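Local coordinates for protein cellulase CEL9M (Clostridium cellulolyticum, PDB 1IA6) that probably hydrolyses internal beta-1,4-glucosidic linkages of cellulose and related beta-glucans as a glycoside hydrolase family 9 endoglucanase that carries zinc and calcium ions, at residues T40-D45 with G137-L142; F115-G120 with S141-D146; V316-C321 with S328-A333. All blocks are in the same frame, centred on the assembly; numbering follows the deposited sequence. Where two conformers were deposited one is given.

In the fold
Contacts 1 and 2 are neighbours, their centres 11 Å apart, and share Ser141 and Leu142: contact 1 holds the loop entering strand 143-145, contact 2 pairs that strand with strand 115-119. They touch where Asp42 and Arg139 pack on Val119, beside the zinc site. Contact 3 follows later in the chain and lies on the opposite side of its centre, about 43 Å from contact 1 and 37 Å from contact 2 between centres, where the consecutive helices 306-323 and 327-341 pack against each other. One pair of contacts thus ties together loops and a small antiparallel sheet, while the third belongs to the helical body of this family 9 catalytic module.

Contact 1. Residues T40-D45 with G137-L142; sequences TTDGSD and GQRPSL
Arg139 grips the carboxylate of Asp42 side-on, with NE and NH2 each serving one oxygen, so that two nearly straight bonds make a salt bridge between two loops about ninety residues apart. NE reaches OD1 of Asp42 at 2.9 Å and NH2 reaches OD2 of Asp42 at 2.8 Å, both on the syn side. The paired bonds hold the two groups nearly coplanar, their planes 22° apart. Bends at chi2 and chi3 carry the arginine chain round to the acid. Water 1 also donates to Asp42 OD1 and accepts from Arg139 N, which adds a backbone link.

A second carboxylate grip lies at Asp45. Its OD1 takes the hydroxyl of Ser141 on the syn lone pair, OG to OD1 2.7 Å, and its OD2 receives the backbone N of Ser141 at 2.9 Å. Ser141 is the centre of an inverse gamma turn, so the carboxylate of Asp45 takes both the hydroxyl and the backbone N of the residue at the middle of this bend. Between the two grips, water 2 joins Gly43 N, Arg139 O and Ser141 OG. Gln138 approaches the type II turn of Thr41 to Ser44; in one of its two modelled conformers, NE2 lies 3.1 Å from Ser44 OG in a bent bond.

Arg139 also touches Cys22 and His39, two of the zinc ligands, and its side chain comes about 5 Å from the ion, which puts this arginine in the second shell of the zinc site. Its NH1 bonds to His60 O, Lys62 of strand 62-63 makes a second salt bridge to Asp42 OD2, and Val119 of strand 115-119 packs against both Asp42 and Arg139.

Contact 2. Residues F115-G120 with S141-D146; sequences FYYQVG and SLYKAD
The ring of Tyr117 turns one face to the backbone of strand 143-145, with Tyr143 CB and Lys144 N over it. Tyr117 CG sits between its own backbone N and carbonyl carbon (chi1 63°), which starts the side chain back across the neighbouring strand. CE1 of Tyr117 then comes to 3.4 Å from CB of Tyr143, and CE2 of Tyr117 lies 4.0 Å from Ala145 CB. The hydroxyl bonds to Asn199 N and to water 3, which also donates to Lys144 O.

Gln118 is extended, with CG anti to the backbone N (chi1 -173°), and runs side by side with Tyr143. Its OE1 meets the edge of that ring, 3.3 Å from Tyr143 CD2, the amide standing nearly upright to the ring plane at 83°. The same amide is held through NE2, which donates to Gly120 O at 3.1 Å and also to Gln201 OE1.

Strands 115-119 and 143-145 are antiparallel, and with 62-63 on the far side of 115-119 they make a small three-stranded sheet in this largely helical family 9 module. Phe115 and Ala145 form a hydrogen-bonded pair, with Ala145 N to Phe115 O at 2.7 Å; farther along, Tyr117 N donates to Tyr143 O. Phe115 and Ala145 face helix 152-169, where both touch Leu155.

The next pair, Tyr116 with Lys144, is non-hydrogen-bonded, and its side chains leave by the other face, pointing the same way. The aliphatic chain of Lys144 runs alongside the ring of Tyr116: its CB is 3.6 Å from Tyr116 CD1, and its CD is 3.7 Å from CE1.

Contact 3. Residues V316-C321 with S328-A333; sequences VMLVYC and SLLDLA
Helical segments 316-321 and 328-333 run roughly antiparallel, 146° between their directions, with their axes 9.4 Å apart at the closest approach. They belong to helices 306-323 and 327-341, which follow each other in the chain with a short connection, making a helical hairpin. The backbones come nearest at Met317 and Leu329, whose CA atoms are 6.3 Å apart.

Leu329 spreads its two methyls to different partners. CD1 lies 3.6 Å from Tyr320 CD2, while CD2 lies 3.8 Å from Met317 CE. Met317 is extended beyond CG and crosses Leu329 and Leu332 at about a right angle, and its SD and CE touch both leucines.

On the other flank, Leu318 CD2 meets Leu330 CD2 at 3.6 Å and also rests on Ala333 CB at 3.8 Å. The thiol of Cys321 stands between the two sets: its SG is 3.8 Å from Leu329 CB and also touches Leu330 CD2.

Phe284 of helix 274-289 covers Met317 and Leu329 and meets the Tyr320 ring edge-to-face, while Phe429 of helix 413-429 covers Leu318, Cys321 and Leu330. No hydrogen bond or salt bridge crosses between the segments, so cohesion here rests on the fit of methyl groups, thioether, thiol and ring carbons, and on the burial of these apolar surfaces.

Contact 1. Residues T40-D45 with G137-L142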
# COMPACT_ATOMS: atom_id res chain seq x y z
N THR A 40 4.50 0.59 -22.86
CA THR A 40 4.01 -0.64 -23.47
C THR A 40 5.08 -1.65 -23.86
O THR A 40 4.75 -2.74 -24.33
CB THR A 40 3.19 -0.30 -24.72
OG1 THR A 40 4.03 0.37 -25.68
CG2 THR A 40 2.03 0.61 -24.36
N THR A 41 6.35 -1.31 -23.67
CA THR A 41 7.44 -2.21 -24.03
C THR A 41 8.22 -2.73 -22.83
O THR A 41 9.29 -3.31 -22.98
CB THR A 41 8.45 -1.53 -24.99
OG1 THR A 41 9.18 -0.52 -24.28
CG2 THR A 41 7.73 -0.88 -26.15
N ASP A 42 7.69 -2.52 -21.62
CA ASP A 42 8.36 -2.98 -20.41
C ASP A 42 8.73 -4.45 -20.48
O ASP A 42 7.91 -5.29 -20.83
CB ASP A 42 7.48 -2.73 -19.19
CG ASP A 42 7.47 -1.28 -18.76
OD1 ASP A 42 8.20 -0.47 -19.36
OD2 ASP A 42 6.73 -0.96 -17.80
N GLY A 43 9.98 -4.76 -20.13
CA GLY A 43 10.43 -6.14 -20.13
C GLY A 43 11.05 -6.59 -21.45
O GLY A 43 11.63 -7.67 -21.52
N SER A 44 10.94 -5.76 -22.49
CA SER A 44 11.48 -6.13 -23.79
C SER A 44 12.99 -6.34 -23.76
O SER A 44 13.54 -7.06 -24.60
CB SER A 44 11.12 -5.06 -24.84
OG SER A 44 11.79 -3.84 -24.59
N ASP A 45 13.66 -5.72 -22.79
CA ASP A 45 15.11 -5.86 -22.67
C ASP A 45 15.54 -7.24 -22.18
O ASP A 45 16.69 -7.64 -22.38
CB ASP A 45 15.67 -4.76 -21.76
CG ASP A 45 15.13 -4.83 -20.33
OD1 ASP A 45 13.93 -5.13 -20.16
OD2 ASP A 45 15.90 -4.55 -19.39
N GLY A 137 11.27 5.53 -25.11
CA GLY A 137 12.59 5.00 -24.86
C GLY A 137 12.54 3.63 -24.22
O GLY A 137 11.51 2.95 -24.27
N GLN A 138 13.64 3.23 -23.61
CA GLN A 138 13.73 1.93 -22.97
C GLN A 138 13.90 1.97 -21.46
O GLN A 138 14.82 2.61 -20.95
CB GLN A 138 14.89 1.13 -23.56
CG GLN A 138 14.54 0.29 -24.77
CD GLN A 138 13.56 -0.82 -24.46
OE1 GLN A 138 12.39 -0.76 -24.86
NE2 GLN A 138 14.02 -1.83 -23.72
N ARG A 139 13.01 1.30 -20.75
CA ARG A 139 13.11 1.19 -19.30
C ARG A 139 13.78 -0.14 -19.01
O ARG A 139 13.42 -1.17 -19.59
CB ARG A 139 11.73 1.21 -18.65
CG ARG A 139 11.30 2.56 -18.13
CD ARG A 139 9.89 2.88 -18.58
NE ARG A 139 8.87 2.01 -18.00
CZ ARG A 139 8.26 2.25 -16.84
NH1 ARG A 139 8.58 3.32 -16.13
NH2 ARG A 139 7.31 1.43 -16.41
N PRO A 140 14.77 -0.15 -18.11
CA PRO A 140 15.45 -1.40 -17.79
C PRO A 140 14.71 -2.24 -16.75
O PRO A 140 14.09 -1.70 -15.83
CB PRO A 140 16.79 -0.92 -17.25
CG PRO A 140 16.40 0.33 -16.51
CD PRO A 140 15.44 1.00 -17.48
N SER A 141 14.75 -3.55 -16.93
CA SER A 141 14.15 -4.47 -15.97
C SER A 141 15.36 -4.61 -15.05
O SER A 141 16.11 -5.58 -15.12
CB SER A 141 13.79 -5.78 -16.65
OG SER A 141 12.90 -5.55 -17.73
N LEU A 142 15.54 -3.60 -14.21
CA LEU A 142 16.68 -3.48 -13.32
C LEU A 142 17.01 -4.58 -12.32
O LEU A 142 18.17 -4.98 -12.22
CB LEU A 142 16.60 -2.14 -12.58
CG LEU A 142 17.93 -1.57 -12.07
CD1 LEU A 142 18.90 -1.41 -13.24
CD2 LEU A 142 17.69 -0.24 -11.38
O HOH W 1 10.17 0.10 -21.14
O HOH W 2 11.75 -3.08 -18.67

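Contact 2. Residues F115-G120 with S141-D146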
# COMPACT_ATOMS: atom_id res chain seq x y z
N PHE A 115 11.79 -13.99 -10.32
CA PHE A 115 10.79 -12.95 -10.11
C PHE A 115 11.40 -11.58 -10.35
O PHE A 115 12.28 -11.14 -9.61
CB PHE A 115 10.24 -12.99 -8.69
CG PHE A 115 9.12 -12.01 -8.46
CD1 PHE A 115 7.89 -12.18 -9.09
CD2 PHE A 115 9.30 -10.90 -7.64
CE1 PHE A 115 6.86 -11.26 -8.91
CE2 PHE A 115 8.28 -9.97 -7.45
CZ PHE A 115 7.06 -10.15 -8.09
N TYR A 116 10.92 -10.91 -11.40
CA TYR A 116 11.38 -9.57 -11.74
C TYR A 116 10.61 -8.62 -10.84
O TYR A 116 9.38 -8.75 -10.72
CB TYR A 116 11.07 -9.27 -13.21
CG TYR A 116 11.97 -10.03 -14.15
CD1 TYR A 116 13.25 -9.56 -14.44
CD2 TYR A 116 11.55 -11.23 -14.73
CE1 TYR A 116 14.11 -10.28 -15.28
CE2 TYR A 116 12.40 -11.95 -15.57
CZ TYR A 116 13.68 -11.47 -15.84
OH TYR A 116 14.53 -12.17 -16.66
N TYR A 117 11.29 -7.67 -10.21
CA TYR A 117 10.58 -6.77 -9.31
C TYR A 117 10.79 -5.27 -9.44
O TYR A 117 10.29 -4.50 -8.62
CB TYR A 117 10.81 -7.22 -7.86
CG TYR A 117 12.24 -7.17 -7.36
CD1 TYR A 117 12.82 -5.96 -6.98
CD2 TYR A 117 12.98 -8.34 -7.19
CE1 TYR A 117 14.11 -5.93 -6.44
CE2 TYR A 117 14.26 -8.32 -6.66
CZ TYR A 117 14.82 -7.11 -6.28
OH TYR A 117 16.08 -7.09 -5.72
N GLN A 118 11.54 -4.83 -10.44
CA GLN A 118 11.69 -3.40 -10.66
C GLN A 118 11.86 -3.09 -12.12
O GLN A 118 12.74 -3.63 -12.79
CB GLN A 118 12.86 -2.78 -9.88
CG GLN A 118 12.83 -1.24 -10.03
CD GLN A 118 13.85 -0.49 -9.18
OE1 GLN A 118 14.06 -0.80 -8.01
NE2 GLN A 118 14.48 0.52 -9.78
N VAL A 119 10.98 -2.23 -12.63
CA VAL A 119 11.03 -1.80 -14.02
C VAL A 119 11.24 -0.30 -13.97
O VAL A 119 10.43 0.42 -13.38
CB VAL A 119 9.72 -2.13 -14.75
CG1 VAL A 119 9.72 -1.48 -16.14
CG2 VAL A 119 9.56 -3.63 -14.87
N GLY A 120 12.32 0.16 -14.59
CA GLY A 120 12.65 1.57 -14.59
C GLY A 120 13.82 1.84 -13.67
O GLY A 120 14.13 1.04 -12.78
N SER A 141 14.75 -3.55 -16.93
CA SER A 141 14.15 -4.47 -15.97
C SER A 141 15.36 -4.61 -15.05
O SER A 141 16.11 -5.58 -15.12
CB SER A 141 13.79 -5.78 -16.65
OG SER A 141 12.90 -5.55 -17.73
N LEU A 142 15.54 -3.60 -14.21
CA LEU A 142 16.68 -3.48 -13.32
C LEU A 142 17.01 -4.58 -12.32
O LEU A 142 18.17 -4.98 -12.22
CB LEU A 142 16.60 -2.14 -12.58
CG LEU A 142 17.93 -1.57 -12.07
CD1 LEU A 142 18.90 -1.41 -13.24
CD2 LEU A 142 17.69 -0.24 -11.38
N TYR A 143 16.02 -5.06 -11.58
CA TYR A 143 16.27 -6.09 -10.58
C TYR A 143 15.35 -7.31 -10.70
O TYR A 143 14.20 -7.22 -11.12
CB TYR A 143 16.11 -5.52 -9.17
CG TYR A 143 16.98 -4.33 -8.85
CD1 TYR A 143 18.38 -4.43 -8.86
CD2 TYR A 143 16.42 -3.10 -8.50
CE1 TYR A 143 19.18 -3.34 -8.53
CE2 TYR A 143 17.21 -2.00 -8.17
CZ TYR A 143 18.59 -2.13 -8.18
OH TYR A 143 19.38 -1.06 -7.85
N LYS A 144 15.89 -8.45 -10.30
CA LYS A 144 15.14 -9.70 -10.31
C LYS A 144 15.68 -10.57 -9.19
O LYS A 144 16.85 -10.48 -8.82
CB LYS A 144 15.30 -10.42 -11.64
CG LYS A 144 16.68 -10.99 -11.89
CD LYS A 144 16.71 -11.84 -13.16
CE LYS A 144 18.10 -12.38 -13.43
NZ LYS A 144 18.13 -13.15 -14.70
N ALA A 145 14.81 -11.41 -8.63
CA ALA A 145 15.21 -12.32 -7.58
C ALA A 145 15.32 -13.71 -8.19
O ALA A 145 14.53 -14.08 -9.06
CB ALA A 145 14.16 -12.32 -6.47
N ASP A 146 16.33 -14.45 -7.76
CA ASP A 146 16.55 -15.82 -8.23
C ASP A 146 17.38 -16.53 -7.16
O ASP A 146 17.70 -15.94 -6.13
CB ASP A 146 17.25 -15.83 -9.60
CG ASP A 146 18.54 -15.06 -9.61
OD1 ASP A 146 19.36 -15.25 -8.69
OD2 ASP A 146 18.74 -14.26 -10.54
O HOH W 3 17.36 -9.35 -5.80

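Contact 3. Residues V316-C321 with S328-A333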
# COMPACT_ATOMS: atom_id res chain seq x y z
N VAL A 316 -4.68 -0.95 11.48
CA VAL A 316 -4.32 -2.11 12.29
C VAL A 316 -5.17 -2.17 13.56
O VAL A 316 -5.65 -3.23 13.95
CB VAL A 316 -2.82 -2.08 12.68
CG1 VAL A 316 -2.47 -3.29 13.53
CG2 VAL A 316 -1.96 -2.06 11.41
N MET A 317 -5.36 -1.02 14.20
CA MET A 317 -6.16 -0.97 15.41
C MET A 317 -7.61 -1.39 15.14
O MET A 317 -8.23 -2.05 15.97
CB MET A 317 -6.15 0.44 16.01
CG MET A 317 -4.79 0.88 16.52
SD MET A 317 -4.86 2.53 17.23
CE MET A 317 -3.39 2.50 18.27
N LEU A 318 -8.15 -1.00 13.99
CA LEU A 318 -9.53 -1.37 13.67
C LEU A 318 -9.68 -2.85 13.35
O LEU A 318 -10.72 -3.45 13.62
CB LEU A 318 -10.06 -0.52 12.51
CG LEU A 318 -10.26 0.97 12.83
CD1 LEU A 318 -10.97 1.64 11.67
CD2 LEU A 318 -11.07 1.12 14.11
N VAL A 319 -8.65 -3.46 12.76
CA VAL A 319 -8.71 -4.88 12.46
C VAL A 319 -8.70 -5.61 13.80
O VAL A 319 -9.45 -6.57 14.01
CB VAL A 319 -7.50 -5.34 11.62
CG1 VAL A 319 -7.52 -6.85 11.43
CG2 VAL A 319 -7.53 -4.65 10.27
N TYR A 320 -7.86 -5.14 14.72
CA TYR A 320 -7.75 -5.71 16.05
C TYR A 320 -9.10 -5.61 16.78
O TYR A 320 -9.50 -6.54 17.47
CB TYR A 320 -6.68 -4.97 16.85
CG TYR A 320 -6.55 -5.43 18.28
CD1 TYR A 320 -5.89 -6.61 18.60
CD2 TYR A 320 -7.07 -4.67 19.33
CE1 TYR A 320 -5.76 -7.04 19.92
CE2 TYR A 320 -6.95 -5.08 20.65
CZ TYR A 320 -6.29 -6.26 20.94
OH TYR A 320 -6.15 -6.67 22.25
N CYS A 321 -9.78 -4.49 16.61
CA CYS A 321 -11.07 -4.27 17.27
C CYS A 321 -12.20 -5.20 16.85
O CYS A 321 -13.23 -5.27 17.52
CB CYS A 321 -11.51 -2.81 17.10
SG CYS A 321 -10.60 -1.66 18.15
N SER A 328 -10.95 2.82 23.51
CA SER A 328 -9.85 3.77 23.45
C SER A 328 -9.20 3.71 22.07
O SER A 328 -8.72 4.72 21.56
CB SER A 328 -8.81 3.48 24.54
OG SER A 328 -8.09 2.29 24.26
N LEU A 329 -9.19 2.53 21.47
CA LEU A 329 -8.61 2.35 20.14
C LEU A 329 -9.55 2.89 19.07
O LEU A 329 -9.11 3.51 18.11
CB LEU A 329 -8.32 0.86 19.88
CG LEU A 329 -7.27 0.22 20.79
CD1 LEU A 329 -7.15 -1.26 20.49
CD2 LEU A 329 -5.93 0.91 20.58
N LEU A 330 -10.85 2.66 19.25
CA LEU A 330 -11.84 3.15 18.30
C LEU A 330 -11.86 4.67 18.28
O LEU A 330 -11.99 5.28 17.22
CB LEU A 330 -13.23 2.61 18.65
CG LEU A 330 -13.43 1.11 18.38
CD1 LEU A 330 -14.77 0.67 18.94
CD2 LEU A 330 -13.34 0.84 16.89
N ASP A 331 -11.73 5.29 19.45
CA ASP A 331 -11.74 6.74 19.53
C ASP A 331 -10.49 7.33 18.88
O ASP A 331 -10.56 8.34 18.18
CB ASP A 331 -11.82 7.22 20.98
CG ASP A 331 -13.14 6.85 21.64
OD1 ASP A 331 -14.18 6.86 20.95
OD2 ASP A 331 -13.13 6.57 22.86
N LEU A 332 -9.34 6.69 19.12
CA LEU A 332 -8.09 7.18 18.54
C LEU A 332 -8.16 7.08 17.03
O LEU A 332 -7.87 8.04 16.31
CB LEU A 332 -6.91 6.37 19.08
CG LEU A 332 -5.49 6.89 18.80
CD1 LEU A 332 -4.50 6.14 19.68
CD2 LEU A 332 -5.13 6.71 17.33
N ALA A 333 -8.55 5.90 16.54
CA ALA A 333 -8.65 5.66 15.11
C ALA A 333 -9.61 6.63 14.44
O ALA A 333 -9.31 7.17 13.37
CB ALA A 333 -9.09 4.22 14.85